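Aspartate-semialdehyde dehydrogenase 2 (Vibrio cholerae, PDB 2R00) catalyses the NADPH-dependent reductive dephosphorylation of L-aspartyl-4-phosphate to L-aspartate-semialdehyde, a step on the way to lysine, methionine and threonine. Local coordinates at residues L20-L23 with Q24-F28. Numbering follows the deposited sequence.
Sequences LEVL and QEREF
Leu23 and Phe28 send their side chains in a common direction at the end of the helix. Leu23 CD2 sits 3.6 Å from Phe28 CB and as close to CG, so the methyl meets the root of the phenyl group and approaches the ring obliquely. Phe28 CG is anti to the backbone N (chi1 -167°), which carries the rest of the ring away from the leucine, to Val6 of strand 4-9 and to Ala328 and Val332 of helix 316-335, while Leu23 itself packs on Ile8 and Phe48.

The backbone beneath this pair forms a Schellman motif, in which Glu27 takes a positive phi of 53°. Glu27 N bonds back to Gln24 O at 2.9 Å. Phe28 N, which lies in the plane of the Leu23 carbonyl, reaches Leu23 O at 3.0 Å. A water that donates to Leu23 O and Phe28 O gives the leucine carbonyl a second donor. The turn thus closes helix 14-25 in the beta-alpha-beta unit of the nucleotide-binding Rossmann domain and leads the chain toward strand 30-37.

One turn back, Gln24 N donates to Leu20 O at 3.1 Å. The extended glutamine side chain carries OE1 to Asn49 N, from which it accepts a hydrogen bond, while NE2 makes a weak bond to a water. That water donates to Glu21 O at 2.9 Å and weakly to Glu25 OE2, bridging the exposed side of the turn, and Glu21 O also accepts the nearly straight bond from Glu25 N (172°). On the flank facing helix 316-335, Val22 CG1 rests against Arg26 CG and CD, 3.9 Å from each. Two salt bridges run to that helix, from Glu25 OE1 to Lys318 and from Arg26 NH1 to Glu329.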
loop_
_atom_site.group_PDB
_atom_site.type_symbol
_atom_site.label_atom_id
_atom_site.label_comp_id
_atom_site.label_asym_id
_atom_site.label_seq_id
_atom_site.Cartn_x
_atom_site.Cartn_y
_atom_site.Cartn_z
ATOM N N LEU A 20 22.490 -22.624 1.764
ATOM C CA LEU A 20 23.893 -22.980 1.977
ATOM C C LEU A 20 24.661 -21.800 2.598
ATOM O O LEU A 20 25.353 -21.975 3.605
ATOM C CB LEU A 20 24.531 -23.454 0.656
ATOM C CG LEU A 20 26.029 -23.791 0.570
ATOM C CD1 LEU A 20 26.266 -24.770 -0.574
ATOM C CD2 LEU A 20 26.858 -22.539 0.344
ATOM N N GLU A 21 24.514 -20.609 2.011
ATOM C CA GLU A 21 25.146 -19.380 2.533
ATOM C C GLU A 21 24.765 -19.059 3.972
ATOM O O GLU A 21 25.612 -18.623 4.767
ATOM C CB GLU A 21 24.785 -18.173 1.672
ATOM C CG GLU A 21 25.367 -18.193 0.277
ATOM C CD GLU A 21 24.870 -17.029 -0.574
ATOM O OE1 GLU A 21 24.858 -17.171 -1.812
ATOM O OE2 GLU A 21 24.484 -15.974 -0.010
ATOM N N VAL A 22 23.489 -19.255 4.301
ATOM C CA VAL A 22 22.996 -18.968 5.644
ATOM C C VAL A 22 23.527 -19.981 6.664
ATOM O O VAL A 22 23.929 -19.593 7.746
ATOM C CB VAL A 22 21.442 -18.829 5.694
ATOM C CG1 VAL A 22 20.953 -18.662 7.127
ATOM C CG2 VAL A 22 20.983 -17.644 4.832
ATOM N N LEU A 23 23.536 -21.264 6.307
ATOM C CA LEU A 23 24.130 -22.305 7.152
ATOM C C LEU A 23 25.593 -21.999 7.482
ATOM O O LEU A 23 26.047 -22.213 8.611
ATOM C CB LEU A 23 24.018 -23.682 6.483
ATOM C CG LEU A 23 22.641 -24.372 6.476
ATOM C CD1 LEU A 23 22.635 -25.581 5.528
ATOM C CD2 LEU A 23 22.214 -24.779 7.877
ATOM N N GLN A 24 26.315 -21.494 6.494
ATOM C CA GLN A 24 27.703 -21.091 6.678
ATOM C C GLN A 24 27.807 -19.837 7.578
ATOM O O GLN A 24 28.448 -19.873 8.635
ATOM C CB GLN A 24 28.351 -20.880 5.312
ATOM C CG GLN A 24 29.807 -20.464 5.354
ATOM C CD GLN A 24 30.399 -20.396 3.975
ATOM O OE1 GLN A 24 30.774 -21.412 3.404
ATOM N NE2 GLN A 24 30.490 -19.187 3.426
ATOM N N GLU A 25 27.130 -18.760 7.185
ATOM C CA GLU A 25 27.131 -17.511 7.956
ATOM C C GLU A 25 26.701 -17.682 9.424
ATOM O O GLU A 25 27.324 -17.112 10.329
ATOM C CB GLU A 25 26.302 -16.436 7.241
ATOM C CG GLU A 25 27.010 -15.874 6.008
ATOM C CD GLU A 25 26.115 -15.048 5.092
ATOM O OE1 GLU A 25 24.988 -14.674 5.512
ATOM O OE2 GLU A 25 26.550 -14.762 3.946
ATOM N N ARG A 26 25.653 -18.473 9.652
ATOM C CA ARG A 26 25.143 -18.744 11.001
ATOM C C ARG A 26 25.959 -19.802 11.762
ATOM O O ARG A 26 25.663 -20.119 12.921
ATOM C CB ARG A 26 23.664 -19.161 10.943
ATOM C CG ARG A 26 22.716 -18.055 10.536
ATOM C CD ARG A 26 21.277 -18.346 10.975
ATOM N NE ARG A 26 20.642 -17.098 11.380
ATOM C CZ ARG A 26 20.171 -16.828 12.593
ATOM N NH1 ARG A 26 20.195 -17.730 13.566
ATOM N NH2 ARG A 26 19.637 -15.643 12.816
ATOM N N GLU A 27 26.979 -20.351 11.106
ATOM C CA GLU A 27 27.856 -21.360 11.712
ATOM C C GLU A 27 27.060 -22.546 12.294
ATOM O O GLU A 27 27.308 -23.010 13.416
ATOM C CB GLU A 27 28.784 -20.715 12.761
ATOM C CG GLU A 27 29.698 -19.603 12.204
ATOM C CD GLU A 27 30.444 -18.840 13.302
ATOM O OE1 GLU A 27 30.978 -19.487 14.232
ATOM O OE2 GLU A 27 30.501 -17.587 13.231
ATOM N N PHE A 28 26.100 -23.034 11.510
ATOM C CA PHE A 28 25.333 -24.224 11.878
ATOM C C PHE A 28 26.274 -25.425 12.023
ATOM O O PHE A 28 27.173 -25.591 11.194
ATOM C CB PHE A 28 24.255 -24.526 10.827
ATOM C CG PHE A 28 23.237 -25.529 11.287
ATOM C CD1 PHE A 28 22.085 -25.116 11.937
ATOM C CD2 PHE A 28 23.433 -26.889 11.074
ATOM C CE1 PHE A 28 21.148 -26.046 12.378
ATOM C CE2 PHE A 28 22.504 -27.828 11.516
ATOM C CZ PHE A 28 21.361 -27.405 12.163
HETATM O O HOH W 1 27.942 -17.431 3.564
HETATM O O HOH W 2 28.016 -24.179 9.079
#